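Local structure of muconate cycloisomerase (Azorhizobium caulinodans, 3MY9) at residues G52-W57 / K105-M110; G129-D134 / V352-G357; V164-T169 / R195-Q200; F221-V226 / P244-E249. The protein belongs to the enolase superfamily, pairing an N-terminal alpha-and-beta domain with a TIM-barrel domain that binds a magnesium ion. One frame throughout, in Å; residues are numbered along the deposited sequence.

Interaction 1: G52-W57 / K105-M110; sequences GEAAPW and KAAVEM
Met-110 and Glu-53 make the one polar bond between the strand and the helix, and it is weak: the backbone N of Glu-53 gives its hydrogen to Met-110 SD over 3.4 Å. Because CG of Met-110 lies anti to its backbone N (chi1 -154°), the thioether runs out over the strand, and the bend at chi3 brings CE beside the carbonyl O of Glu-53. A second electrostatic contact is a CA-H...O approach, nearly straight, from Gly-52 CA to Ala-107 O at 3.4 Å. Glycine suits this place, since a beta carbon would run straight into that oxygen. Its absence lets the two backbones come within 4.1 Å of each other, measured from Gly-52 CA to Ala-107 CA. Apolar packing does the rest: the small methyl of Ala-107 lies against the Glu-53 backbone and meets Ala-54 CB at 4.4 Å. Glu-53 turns its own side chain the other way, to a salt bridge with Arg-37 and a hydrogen bond with Trp-302. Strand and helix axes pass 6.2 Å apart and almost antiparallel, a close helix-on-sheet packing that belongs to the alpha-and-beta N-terminal domain of the enolase superfamily.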
loop_
_atom_site.group_PDB
_atom_site.type_symbol
_atom_site.label_atom_id
_atom_site.label_comp_id
_atom_site.label_asym_id
_atom_site.label_seq_id
_atom_site.Cartn_x
_atom_site.Cartn_y
_atom_site.Cartn_z
ATOM N N GLY A 52 13.186 23.954 -39.165
ATOM C CA GLY A 52 13.226 23.484 -37.795
ATOM C C GLY A 52 14.496 23.962 -37.128
ATOM O O GLY A 52 15.459 24.341 -37.794
ATOM N N GLU A 53 14.489 23.944 -35.808
ATOM C CA GLU A 53 15.628 24.389 -35.017
ATOM C C GLU A 53 15.787 23.434 -33.852
ATOM O O GLU A 53 14.806 23.092 -33.207
ATOM C CB GLU A 53 15.401 25.817 -34.509
ATOM C CG GLU A 53 16.351 26.269 -33.412
ATOM C CD GLU A 53 16.514 27.779 -33.362
ATOM O OE1 GLU A 53 15.569 28.500 -33.755
ATOM O OE2 GLU A 53 17.596 28.243 -32.930
ATOM N N ALA A 54 17.021 23.001 -33.618
ATOM C CA ALA A 54 17.369 22.188 -32.467
ATOM C C ALA A 54 17.955 23.093 -31.391
ATOM O O ALA A 54 19.058 23.619 -31.541
ATOM C CB ALA A 54 18.373 21.097 -32.864
ATOM N N ALA A 55 17.197 23.290 -30.319
ATOM C CA ALA A 55 17.643 24.092 -29.193
ATOM C C ALA A 55 17.976 23.151 -28.044
ATOM O O ALA A 55 17.091 22.462 -27.546
ATOM C CB ALA A 55 16.554 25.054 -28.772
ATOM N N PRO A 56 19.257 23.079 -27.651
ATOM C CA PRO A 56 19.594 22.397 -26.397
ATOM C C PRO A 56 18.956 23.001 -25.139
ATOM O O PRO A 56 18.336 24.073 -25.186
ATOM C CB PRO A 56 21.116 22.506 -26.344
ATOM C CG PRO A 56 21.523 22.443 -27.797
ATOM C CD PRO A 56 20.422 23.170 -28.553
ATOM N N TRP A 57 19.137 22.292 -24.024
ATOM C CA TRP A 57 18.389 22.520 -22.787
ATOM C C TRP A 57 19.340 22.546 -21.578
ATOM O O TRP A 57 19.347 23.499 -20.783
ATOM C CB TRP A 57 17.316 21.415 -22.649
ATOM C CG TRP A 57 16.913 21.096 -21.241
ATOM C CD1 TRP A 57 17.371 20.062 -20.469
ATOM C CD2 TRP A 57 15.979 21.823 -20.428
ATOM N NE1 TRP A 57 16.783 20.105 -19.224
ATOM C CE2 TRP A 57 15.921 21.171 -19.174
ATOM C CE3 TRP A 57 15.191 22.968 -20.635
ATOM C CZ2 TRP A 57 15.094 21.620 -18.126
ATOM C CZ3 TRP A 57 14.370 23.415 -19.594
ATOM C CH2 TRP A 57 14.328 22.737 -18.354
ATOM N N LYS A 105 15.452 15.463 -33.471
ATOM C CA LYS A 105 14.213 14.857 -33.976
ATOM C C LYS A 105 13.091 15.899 -34.013
ATOM O O LYS A 105 12.366 15.982 -35.001
ATOM C CB LYS A 105 13.790 13.645 -33.116
ATOM C CG LYS A 105 14.786 12.479 -33.119
ATOM C CD LYS A 105 14.587 11.570 -31.917
ATOM C CE LYS A 105 15.391 10.289 -32.040
ATOM N NZ LYS A 105 15.248 9.473 -30.803
ATOM N N ALA A 106 12.963 16.690 -32.946
ATOM C CA ALA A 106 11.939 17.759 -32.896
ATOM C C ALA A 106 12.094 18.806 -34.025
ATOM O O ALA A 106 11.092 19.334 -34.514
ATOM C CB ALA A 106 11.922 18.439 -31.536
ATOM N N ALA A 107 13.327 19.073 -34.460
ATOM C CA ALA A 107 13.560 20.001 -35.585
ATOM C C ALA A 107 13.042 19.419 -36.892
ATOM O O ALA A 107 12.536 20.150 -37.749
ATOM C CB ALA A 107 15.053 20.363 -35.725
ATOM N N VAL A 108 13.173 18.107 -37.058
ATOM C CA VAL A 108 12.641 17.443 -38.244
ATOM C C VAL A 108 11.118 17.520 -38.282
ATOM O O VAL A 108 10.550 17.890 -39.300
ATOM C CB VAL A 108 13.069 15.979 -38.312
ATOM C CG1 VAL A 108 12.250 15.239 -39.348
ATOM C CG2 VAL A 108 14.553 15.877 -38.632
ATOM N N GLU A 109 10.470 17.191 -37.159
ATOM C CA GLU A 109 9.006 17.251 -37.021
ATOM C C GLU A 109 8.478 18.662 -37.306
ATOM O O GLU A 109 7.557 18.854 -38.097
ATOM C CB GLU A 109 8.623 16.837 -35.601
ATOM C CG GLU A 109 7.127 16.779 -35.316
ATOM C CD GLU A 109 6.820 16.770 -33.834
ATOM O OE1 GLU A 109 7.458 17.551 -33.102
ATOM O OE2 GLU A 109 5.950 15.980 -33.391
ATOM N N MET A 110 9.066 19.634 -36.633
ATOM C CA MET A 110 8.800 21.063 -36.838
ATOM C C MET A 110 8.753 21.427 -38.348
ATOM O O MET A 110 7.776 21.983 -38.859
ATOM C CB MET A 110 9.959 21.809 -36.165
ATOM C CG MET A 110 9.738 23.185 -35.686
ATOM S SD MET A 110 11.212 23.712 -34.771
ATOM C CE MET A 110 11.155 22.645 -33.369
#

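Interaction 2: G129-D134 / V352-G357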
loop_
_atom_site.group_PDB
_atom_site.type_symbol
_atom_site.label_atom_id
_atom_site.label_comp_id
_atom_site.label_asym_id
_atom_site.label_seq_id
_atom_site.Cartn_x
_atom_site.Cartn_y
_atom_site.Cartn_z
ATOM N N GLY A 129 -5.031 20.021 -33.832
ATOM C CA GLY A 129 -6.380 20.003 -33.286
ATOM C C GLY A 129 -7.050 21.355 -33.311
ATOM O O GLY A 129 -8.213 21.469 -32.931
ATOM N N GLY A 130 -6.309 22.373 -33.738
ATOM C CA GLY A 130 -6.804 23.726 -33.817
ATOM C C GLY A 130 -6.419 24.555 -32.606
ATOM O O GLY A 130 -6.218 24.023 -31.521
ATOM N N ARG A 131 -6.299 25.860 -32.818
ATOM C CA ARG A 131 -6.104 26.818 -31.743
ATOM C C ARG A 131 -7.234 26.766 -30.737
ATOM O O ARG A 131 -8.400 26.617 -31.100
ATOM C CB ARG A 131 -6.081 28.255 -32.253
ATOM C CG ARG A 131 -4.911 28.641 -33.135
ATOM C CD ARG A 131 -4.831 30.178 -33.258
ATOM N NE ARG A 131 -3.640 30.614 -33.997
ATOM C CZ ARG A 131 -3.274 31.890 -34.122
ATOM N NH1 ARG A 131 -4.015 32.854 -33.579
ATOM N NH2 ARG A 131 -2.167 32.213 -34.787
ATOM N N VAL A 132 -6.840 26.915 -29.473
ATOM C CA VAL A 132 -7.726 27.111 -28.370
ATOM C C VAL A 132 -7.431 28.454 -27.688
ATOM O O VAL A 132 -8.211 28.913 -26.864
ATOM C CB VAL A 132 -7.579 25.943 -27.387
ATOM C CG1 VAL A 132 -8.201 26.297 -26.092
ATOM C CG2 VAL A 132 -8.246 24.674 -28.012
ATOM N N ARG A 133 -6.319 29.087 -28.069
ATOM C CA ARG A 133 -6.001 30.445 -27.641
ATOM C C ARG A 133 -5.144 31.160 -28.678
ATOM O O ARG A 133 -4.466 30.526 -29.482
ATOM C CB ARG A 133 -5.289 30.413 -26.274
ATOM C CG ARG A 133 -4.022 29.563 -26.258
ATOM C CD ARG A 133 -3.360 29.611 -24.899
ATOM N NE ARG A 133 -4.132 28.957 -23.848
ATOM C CZ ARG A 133 -4.122 27.654 -23.578
ATOM N NH1 ARG A 133 -3.365 26.799 -24.271
ATOM N NH2 ARG A 133 -4.854 27.199 -22.573
ATOM N N ASP A 134 -5.176 32.491 -28.634
ATOM C CA ASP A 134 -4.475 33.344 -29.596
ATOM C C ASP A 134 -3.260 34.101 -29.045
ATOM O O ASP A 134 -2.477 34.682 -29.816
ATOM C CB ASP A 134 -5.467 34.366 -30.131
ATOM C CG ASP A 134 -6.674 33.712 -30.778
ATOM O OD1 ASP A 134 -6.495 32.822 -31.641
ATOM O OD2 ASP A 134 -7.804 34.088 -30.401
ATOM N N VAL A 352 0.437 34.760 -30.843
ATOM C CA VAL A 352 0.663 33.535 -31.611
ATOM C C VAL A 352 0.653 33.949 -33.073
ATOM O O VAL A 352 -0.357 34.475 -33.559
ATOM C CB VAL A 352 -0.389 32.411 -31.315
ATOM C CG1 VAL A 352 -0.130 31.185 -32.184
ATOM C CG2 VAL A 352 -0.352 31.992 -29.848
ATOM N N PRO A 353 1.795 33.779 -33.770
ATOM C CA PRO A 353 1.899 34.263 -35.134
ATOM C C PRO A 353 0.853 33.615 -36.016
ATOM O O PRO A 353 0.583 32.426 -35.884
ATOM C CB PRO A 353 3.285 33.780 -35.573
ATOM C CG PRO A 353 3.499 32.553 -34.760
ATOM C CD PRO A 353 2.942 32.926 -33.424
ATOM N N ASP A 354 0.281 34.411 -36.898
ATOM C CA ASP A 354 -0.730 33.967 -37.831
ATOM C C ASP A 354 -0.036 33.418 -39.084
ATOM O O ASP A 354 1.167 33.670 -39.323
ATOM C CB ASP A 354 -1.643 35.163 -38.196
ATOM C CG ASP A 354 -2.384 35.747 -36.969
ATOM O OD1 ASP A 354 -2.564 35.031 -35.945
ATOM O OD2 ASP A 354 -2.779 36.929 -37.032
ATOM N N GLY A 355 -0.783 32.665 -39.881
ATOM C CA GLY A 355 -0.270 32.218 -41.166
ATOM C C GLY A 355 0.048 30.749 -41.210
ATOM O O GLY A 355 0.154 30.104 -40.170
ATOM N N PRO A 356 0.209 30.206 -42.420
ATOM C CA PRO A 356 0.386 28.762 -42.571
ATOM C C PRO A 356 1.676 28.235 -41.963
ATOM O O PRO A 356 2.624 28.996 -41.748
ATOM C CB PRO A 356 0.401 28.561 -44.089
ATOM C CG PRO A 356 0.706 29.877 -44.669
ATOM C CD PRO A 356 0.172 30.899 -43.713
ATOM N N GLY A 357 1.711 26.926 -41.711
ATOM C CA GLY A 357 2.884 26.298 -41.140
ATOM C C GLY A 357 3.206 26.901 -39.791
ATOM O O GLY A 357 2.307 27.120 -38.974
#
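A single guanidinium nitrogen, Arg-131 NH2, sits among three oxygens of consecutive residues: the carbonyls of Val-352 and Pro-353 and the carboxylate of Asp-354. It belongs to a salt-bridge network centred on Arg-131, between Asp-134 and Asp-354, that ties the loop leading into strand 135-142, the first of the barrel domain, to the loop leaving its antiparallel neighbour 349-351. Arginine suits the role because its flat end carries N-H groups on two branches and can serve two acids at once. Arg-131 NH2 meets the anti lone pair of Asp-354 OD1 at 3.1 Å, tilted from the guanidinium plane. It also makes a weak bond to Val-352 O, and Pro-353 O lies 3.0 Å from Arg-131 NH2. The other branch, Arg-131 NH1, reaches Asp-134 OD1 at 3.1 Å, almost in the guanidinium plane. That oxygen has a further partner in Arg-86 of the second subunit, which brings the network to a subunit interface. The side chain of Arg-131 is extended from CG to NE, long enough to reach the other loop, and slides past Val-352, whose CG1 lies over one guanidinium face. Arg-133 leads elsewhere, to carbonyls including those of Ile-315 and Pro-319. Between the backbones, Val-352 N donates to Asp-134 O at 3.1 Å with an N-H...O angle of 162°, while the branched Val-352 side chain lays CG2 3.4 Å from that same Asp-134 O.

Interaction 3: V164-T169 / R195-Q200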
loop_
_atom_site.group_PDB
_atom_site.type_symbol
_atom_site.label_atom_id
_atom_site.label_comp_id
_atom_site.label_asym_id
_atom_site.label_seq_id
_atom_site.Cartn_x
_atom_site.Cartn_y
_atom_site.Cartn_z
ATOM N N VAL A 164 1.751 38.091 -14.847
ATOM C CA VAL A 164 2.527 36.941 -14.428
ATOM C C VAL A 164 3.973 37.285 -14.104
ATOM O O VAL A 164 4.699 37.735 -14.979
ATOM C CB VAL A 164 2.535 35.850 -15.496
ATOM C CG1 VAL A 164 3.341 34.618 -14.974
ATOM C CG2 VAL A 164 1.120 35.445 -15.849
ATOM N N PHE A 165 4.378 37.024 -12.863
ATOM C CA PHE A 165 5.728 37.245 -12.397
ATOM C C PHE A 165 6.296 36.003 -11.733
ATOM O O PHE A 165 5.595 35.315 -10.983
ATOM C CB PHE A 165 5.728 38.399 -11.416
ATOM C CG PHE A 165 5.368 39.698 -12.052
ATOM C CD1 PHE A 165 6.360 40.528 -12.562
ATOM C CD2 PHE A 165 4.034 40.049 -12.223
ATOM C CE1 PHE A 165 6.029 41.716 -13.217
ATOM C CE2 PHE A 165 3.685 41.246 -12.874
ATOM C CZ PHE A 165 4.689 42.070 -13.374
ATOM N N LYS A 166 7.553 35.686 -12.024
ATOM C CA LYS A 166 8.210 34.589 -11.324
ATOM C C LYS A 166 9.435 35.049 -10.535
ATOM O O LYS A 166 10.382 35.532 -11.115
ATOM C CB LYS A 166 8.617 33.498 -12.292
ATOM C CG LYS A 166 8.986 32.215 -11.555
ATOM C CD LYS A 166 9.888 31.356 -12.443
ATOM C CE LYS A 166 9.184 30.219 -13.041
ATOM N NZ LYS A 166 10.211 29.564 -13.936
ATOM N N MET A 167 9.420 34.880 -9.209
ATOM C CA MET A 167 10.517 35.351 -8.362
ATOM C C MET A 167 11.477 34.175 -8.195
ATOM O O MET A 167 11.068 33.088 -7.809
ATOM C CB MET A 167 9.999 35.849 -6.984
ATOM C CG MET A 167 11.019 36.681 -6.104
ATOM S SD MET A 167 10.449 36.835 -4.364
ATOM C CE MET A 167 11.993 37.310 -3.590
ATOM N N LYS A 168 12.749 34.410 -8.504
ATOM C CA LYS A 168 13.798 33.501 -8.143
ATOM C C LYS A 168 14.008 33.565 -6.623
ATOM O O LYS A 168 14.176 34.634 -6.035
ATOM C CB LYS A 168 15.060 33.885 -8.890
ATOM C CG LYS A 168 16.138 32.850 -8.938
ATOM C CD LYS A 168 17.236 33.326 -9.929
ATOM C CE LYS A 168 18.633 32.841 -9.562
ATOM N NZ LYS A 168 19.705 33.892 -9.809
ATOM N N THR A 169 13.960 32.414 -5.968
ATOM C CA THR A 169 14.039 32.388 -4.517
ATOM C C THR A 169 15.142 31.426 -4.117
ATOM O O THR A 169 15.603 30.632 -4.933
ATOM C CB THR A 169 12.702 31.891 -3.906
ATOM O OG1 THR A 169 12.282 30.737 -4.608
ATOM C CG2 THR A 169 11.600 32.931 -3.982
ATOM N N ARG A 195 4.635 33.644 -9.049
ATOM C CA ARG A 195 5.196 32.311 -8.938
ATOM C C ARG A 195 6.581 32.408 -8.326
ATOM O O ARG A 195 7.250 33.439 -8.469
ATOM C CB ARG A 195 5.299 31.667 -10.325
ATOM C CG ARG A 195 3.946 31.386 -10.975
ATOM C CD ARG A 195 3.616 32.420 -12.047
ATOM N NE ARG A 195 2.306 32.190 -12.618
ATOM C CZ ARG A 195 2.093 31.573 -13.771
ATOM N NH1 ARG A 195 3.088 31.103 -14.498
ATOM N NH2 ARG A 195 0.869 31.429 -14.195
ATOM N N LEU A 196 7.014 31.364 -7.625
ATOM C CA LEU A 196 8.370 31.330 -7.047
ATOM C C LEU A 196 9.138 30.171 -7.663
ATOM O O LEU A 196 8.570 29.120 -7.923
ATOM C CB LEU A 196 8.344 31.122 -5.529
ATOM C CG LEU A 196 7.397 32.017 -4.718
ATOM C CD1 LEU A 196 7.496 31.706 -3.194
ATOM C CD2 LEU A 196 7.733 33.468 -4.951
ATOM N N ASP A 197 10.435 30.339 -7.834
ATOM C CA ASP A 197 11.270 29.290 -8.381
ATOM C C ASP A 197 12.535 29.140 -7.555
ATOM O O ASP A 197 13.321 30.055 -7.505
ATOM C CB ASP A 197 11.640 29.667 -9.812
ATOM C CG ASP A 197 12.293 28.535 -10.582
ATOM O OD1 ASP A 197 12.382 28.690 -11.816
ATOM O OD2 ASP A 197 12.652 27.486 -9.983
ATOM N N PHE A 198 12.739 27.987 -6.920
ATOM C CA PHE A 198 13.974 27.780 -6.136
ATOM C C PHE A 198 15.147 27.219 -6.965
ATOM O O PHE A 198 16.223 27.022 -6.458
ATOM C CB PHE A 198 13.697 26.862 -4.945
ATOM C CG PHE A 198 12.960 27.532 -3.821
ATOM C CD1 PHE A 198 13.657 28.168 -2.819
ATOM C CD2 PHE A 198 11.569 27.523 -3.775
ATOM C CE1 PHE A 198 12.983 28.788 -1.765
ATOM C CE2 PHE A 198 10.889 28.152 -2.736
ATOM C CZ PHE A 198 11.603 28.791 -1.733
ATOM N N ASN A 199 14.909 26.964 -8.239
ATOM C CA ASN A 199 15.909 26.371 -9.156
ATOM C C ASN A 199 16.639 25.157 -8.549
ATOM O O ASN A 199 17.860 25.074 -8.552
ATOM C CB ASN A 199 16.833 27.476 -9.675
ATOM C CG ASN A 199 16.119 28.378 -10.724
ATOM O OD1 ASN A 199 15.822 27.931 -11.848
ATOM N ND2 ASN A 199 15.834 29.638 -10.347
ATOM N N GLN A 200 15.854 24.242 -7.979
ATOM C CA GLN A 200 16.380 23.012 -7.355
ATOM C C GLN A 200 17.393 23.239 -6.217
ATOM O O GLN A 200 18.082 22.294 -5.820
ATOM C CB GLN A 200 17.063 22.123 -8.409
ATOM C CG GLN A 200 16.257 21.887 -9.684
ATOM C CD GLN A 200 17.033 21.010 -10.686
ATOM O OE1 GLN A 200 17.129 19.791 -10.529
ATOM N NE2 GLN A 200 17.591 21.648 -11.711
#
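Arg-195 bonds through both its backbone groups to the neighbouring parallel strand of the barrel: Arg-195 N gives to Phe-165 O at 2.7 Å, and Arg-195 O takes a hydrogen from Met-167 N. Asp-197 N likewise gives to Met-167 O, and Thr-169 N to Asp-197 O. The backbones of Lys-166 and Lys-168 bond instead to strand 135-142. Asp-197 O also takes a weak bond from Thr-169 OG1 at 3.2 Å. The short, branched threonine suits this end of the strand: its OG1 lies over the centre of the Phe-198 ring, 3.2 Å above the plane, and its CB adds a CH-pi contact on that face. On the side-chain face of Lys-166, Arg-195 and Asp-197, a long chain bent at chi3 (-104°) takes Lys-166 NZ to Asp-197 OD1 at 3.2 Å, arriving from above the carboxylate plane; NZ has further salt bridges to Glu-223 and Glu-326. Asp-197 OD2 accepts from Asn-199 N at 2.9 Å, an Asx turn that holds the loop just past the strand. Arg-195 NE pairs with Asp-193 and NH1 with the carbonyl of Leu-323, while Val-164 CG1 rests over one face of the guanidinium. With one oxygen taken by a lysine and the other by a backbone N-H, the Asp-197 carboxylate is probably fixed in rotation, its nearest atom about 4 Å from the magnesium ion, consistent with a second-shell part.

Interaction 4: F221-V226 / P244-E249; sequences FIEQPV and PILADE. With MG (magnesium ion), chain C.
Asp-248 N donates to Gln-224 OE1 at 2.7 Å, in the plane of the amide carbonyl, the shortest hydrogen bond between the two segments. It lies where two neighbouring parallel strands of the TIM barrel, the ends of a beta-alpha-beta unit around helix 231-240, pass into their loops. Glutamine suits the spot because its amide both accepts and donates: bent at chi2 (77°), Gln-224 turns OE1 to Asp-248 and NE2 to Val-226 O, 2.9 Å away, with Ser-250 as a further partner. Along the strands run three backbone bonds, Ile-222 N to Pro-244 O, Leu-246 N to Ile-222 O and Gln-224 N to Leu-246 O. At the strand ends, Glu-223 OE2 and Asp-248 OD2 bind the magnesium ion, at 2.2 Å and 2.0 Å. These two oxygens stand 2.9 Å apart, a closeness between like charges that the shared cation explains. Four waters complete six ligands, and Glu-249 belongs to the second shell, its OE2 accepting from water 1 at 2.5 Å and its OE1 from water 2 at 2.6 Å. The remaining oxygens, Glu-223 OE1 and Asp-248 OD1, form salt bridges to Lys-166 and Lys-272. Such acids at successive strand ends are the metal site of the enolase superfamily. Toward the beginning of the strands, Leu-246 lies alongside Phe-221, its CG 4.2 Å from the ring centroid and over the face.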
loop_
_atom_site.group_PDB
_atom_site.type_symbol
_atom_site.label_atom_id
_atom_site.label_comp_id
_atom_site.label_asym_id
_atom_site.label_seq_id
_atom_site.Cartn_x
_atom_site.Cartn_y
_atom_site.Cartn_z
ATOM N N PHE A 221 2.274 28.984 -7.900
ATOM C CA PHE A 221 2.953 27.702 -7.725
ATOM C C PHE A 221 4.371 27.924 -7.270
ATOM O O PHE A 221 4.901 29.024 -7.378
ATOM C CB PHE A 221 2.893 26.804 -8.995
ATOM C CG PHE A 221 3.602 27.369 -10.252
ATOM C CD1 PHE A 221 4.992 27.512 -10.305
ATOM C CD2 PHE A 221 2.869 27.645 -11.410
ATOM C CE1 PHE A 221 5.631 27.984 -11.462
ATOM C CE2 PHE A 221 3.497 28.121 -12.577
ATOM C CZ PHE A 221 4.873 28.308 -12.610
ATOM N N ILE A 222 4.984 26.866 -6.767
ATOM C CA ILE A 222 6.404 26.866 -6.406
ATOM C C ILE A 222 7.097 25.834 -7.294
ATOM O O ILE A 222 6.680 24.675 -7.344
ATOM C CB ILE A 222 6.588 26.503 -4.944
ATOM C CG1 ILE A 222 5.939 27.580 -4.043
ATOM C CG2 ILE A 222 8.063 26.332 -4.625
ATOM C CD1 ILE A 222 5.855 27.179 -2.595
ATOM N N GLU A 223 8.103 26.265 -8.048
ATOM C CA GLU A 223 8.759 25.381 -9.023
ATOM C C GLU A 223 9.950 24.615 -8.465
ATOM O O GLU A 223 10.875 25.207 -7.897
ATOM C CB GLU A 223 9.167 26.175 -10.281
ATOM C CG GLU A 223 9.983 25.386 -11.304
ATOM C CD GLU A 223 10.073 26.088 -12.672
ATOM O OE1 GLU A 223 9.451 27.155 -12.874
ATOM O OE2 GLU A 223 10.795 25.580 -13.543
ATOM N N GLN A 224 9.878 23.290 -8.613
ATOM C CA GLN A 224 10.957 22.335 -8.370
ATOM C C GLN A 224 11.959 22.794 -7.297
ATOM O O GLN A 224 13.110 23.111 -7.591
ATOM C CB GLN A 224 11.666 22.043 -9.728
ATOM C CG GLN A 224 12.603 20.856 -9.763
ATOM C CD GLN A 224 11.836 19.519 -9.836
ATOM O OE1 GLN A 224 10.876 19.405 -10.587
ATOM N NE2 GLN A 224 12.262 18.521 -9.057
ATOM N N PRO A 225 11.528 22.782 -6.033
ATOM C CA PRO A 225 12.412 23.280 -4.991
ATOM C C PRO A 225 13.663 22.418 -4.749
ATOM O O PRO A 225 14.675 22.949 -4.303
ATOM C CB PRO A 225 11.508 23.343 -3.748
ATOM C CG PRO A 225 10.318 22.412 -4.061
ATOM C CD PRO A 225 10.150 22.541 -5.550
ATOM N N VAL A 226 13.597 21.128 -5.084
ATOM C CA VAL A 226 14.701 20.171 -4.883
ATOM C C VAL A 226 15.027 19.475 -6.223
ATOM O O VAL A 226 14.243 19.569 -7.141
ATOM C CB VAL A 226 14.355 19.131 -3.802
ATOM C CG1 VAL A 226 14.052 19.841 -2.412
ATOM C CG2 VAL A 226 13.166 18.212 -4.252
ATOM N N PRO A 244 0.389 24.914 -4.916
ATOM C CA PRO A 244 0.795 23.901 -5.895
ATOM C C PRO A 244 2.330 23.809 -6.055
ATOM O O PRO A 244 3.019 24.824 -6.094
ATOM C CB PRO A 244 0.145 24.400 -7.182
ATOM C CG PRO A 244 -1.142 25.053 -6.691
ATOM C CD PRO A 244 -0.648 25.818 -5.459
ATOM N N ILE A 245 2.838 22.593 -6.112
ATOM C CA ILE A 245 4.208 22.346 -6.419
ATOM C C ILE A 245 4.292 21.971 -7.887
ATOM O O ILE A 245 3.607 21.061 -8.320
ATOM C CB ILE A 245 4.748 21.205 -5.583
ATOM C CG1 ILE A 245 4.691 21.539 -4.076
ATOM C CG2 ILE A 245 6.191 20.877 -6.007
ATOM C CD1 ILE A 245 5.677 22.630 -3.668
ATOM N N LEU A 246 5.185 22.617 -8.640
ATOM C CA LEU A 246 5.309 22.325 -10.071
ATOM C C LEU A 246 6.586 21.556 -10.325
ATOM O O LEU A 246 7.662 21.939 -9.856
ATOM C CB LEU A 246 5.239 23.623 -10.878
ATOM C CG LEU A 246 5.660 23.997 -12.333
ATOM C CD1 LEU A 246 6.904 23.279 -12.885
ATOM C CD2 LEU A 246 4.512 24.002 -13.334
ATOM N N ALA A 247 6.465 20.467 -11.066
ATOM C CA ALA A 247 7.620 19.664 -11.431
ATOM C C ALA A 247 8.211 20.219 -12.710
ATOM O O ALA A 247 7.478 20.497 -13.671
ATOM C CB ALA A 247 7.232 18.227 -11.621
ATOM N N ASP A 248 9.535 20.409 -12.713
ATOM C CA ASP A 248 10.242 20.751 -13.929
ATOM C C ASP A 248 11.192 19.606 -14.253
ATOM O O ASP A 248 10.824 18.700 -15.018
ATOM C CB ASP A 248 10.947 22.114 -13.806
ATOM C CG ASP A 248 11.646 22.547 -15.109
ATOM O OD1 ASP A 248 11.541 21.826 -16.137
ATOM O OD2 ASP A 248 12.323 23.604 -15.083
ATOM N N GLU A 249 12.372 19.581 -13.636
ATOM C CA GLU A 249 13.319 18.508 -13.894
ATOM C C GLU A 249 12.817 17.111 -13.457
ATOM O O GLU A 249 13.280 16.102 -13.992
ATOM C CB GLU A 249 14.690 18.822 -13.284
ATOM C CG GLU A 249 15.490 19.879 -14.073
ATOM C CD GLU A 249 15.068 21.335 -13.763
ATOM O OE1 GLU A 249 14.289 21.587 -12.803
ATOM O OE2 GLU A 249 15.550 22.241 -14.477
HETATM MG MG MG C . 12.901 25.188 -13.984
HETATM O O HOH W 1 14.796 24.668 -14.556
HETATM O O HOH W 2 13.397 24.002 -12.271
HETATM O O HOH W 3 13.753 26.716 -12.909
HETATM O O HOH W 4 12.961 26.540 -15.802
#

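How the interactions relate
Interaction 1 belongs to the N-terminal domain and comes first along the chain; interaction 2 then joins two loops far apart in sequence and encloses interactions 3 and 4 between its segments. Those two share one sheet, with centres 9 Å apart: strands 193-197 and 222-223 are neighbours, and Lys-166 NZ of one meets Glu-223 OE1 of the other at 2.7 Å. Interaction 1 has its centre about 25 Å from that of interaction 4, yet Trp-57, the last residue of segment 52-57, packs on Asp-248 and Glu-249, so the N-terminal domain reaches the magnesium site. Interaction 2, its centre about 29 Å from those of interactions 3 and 4, lies opposite them across the chain's centre.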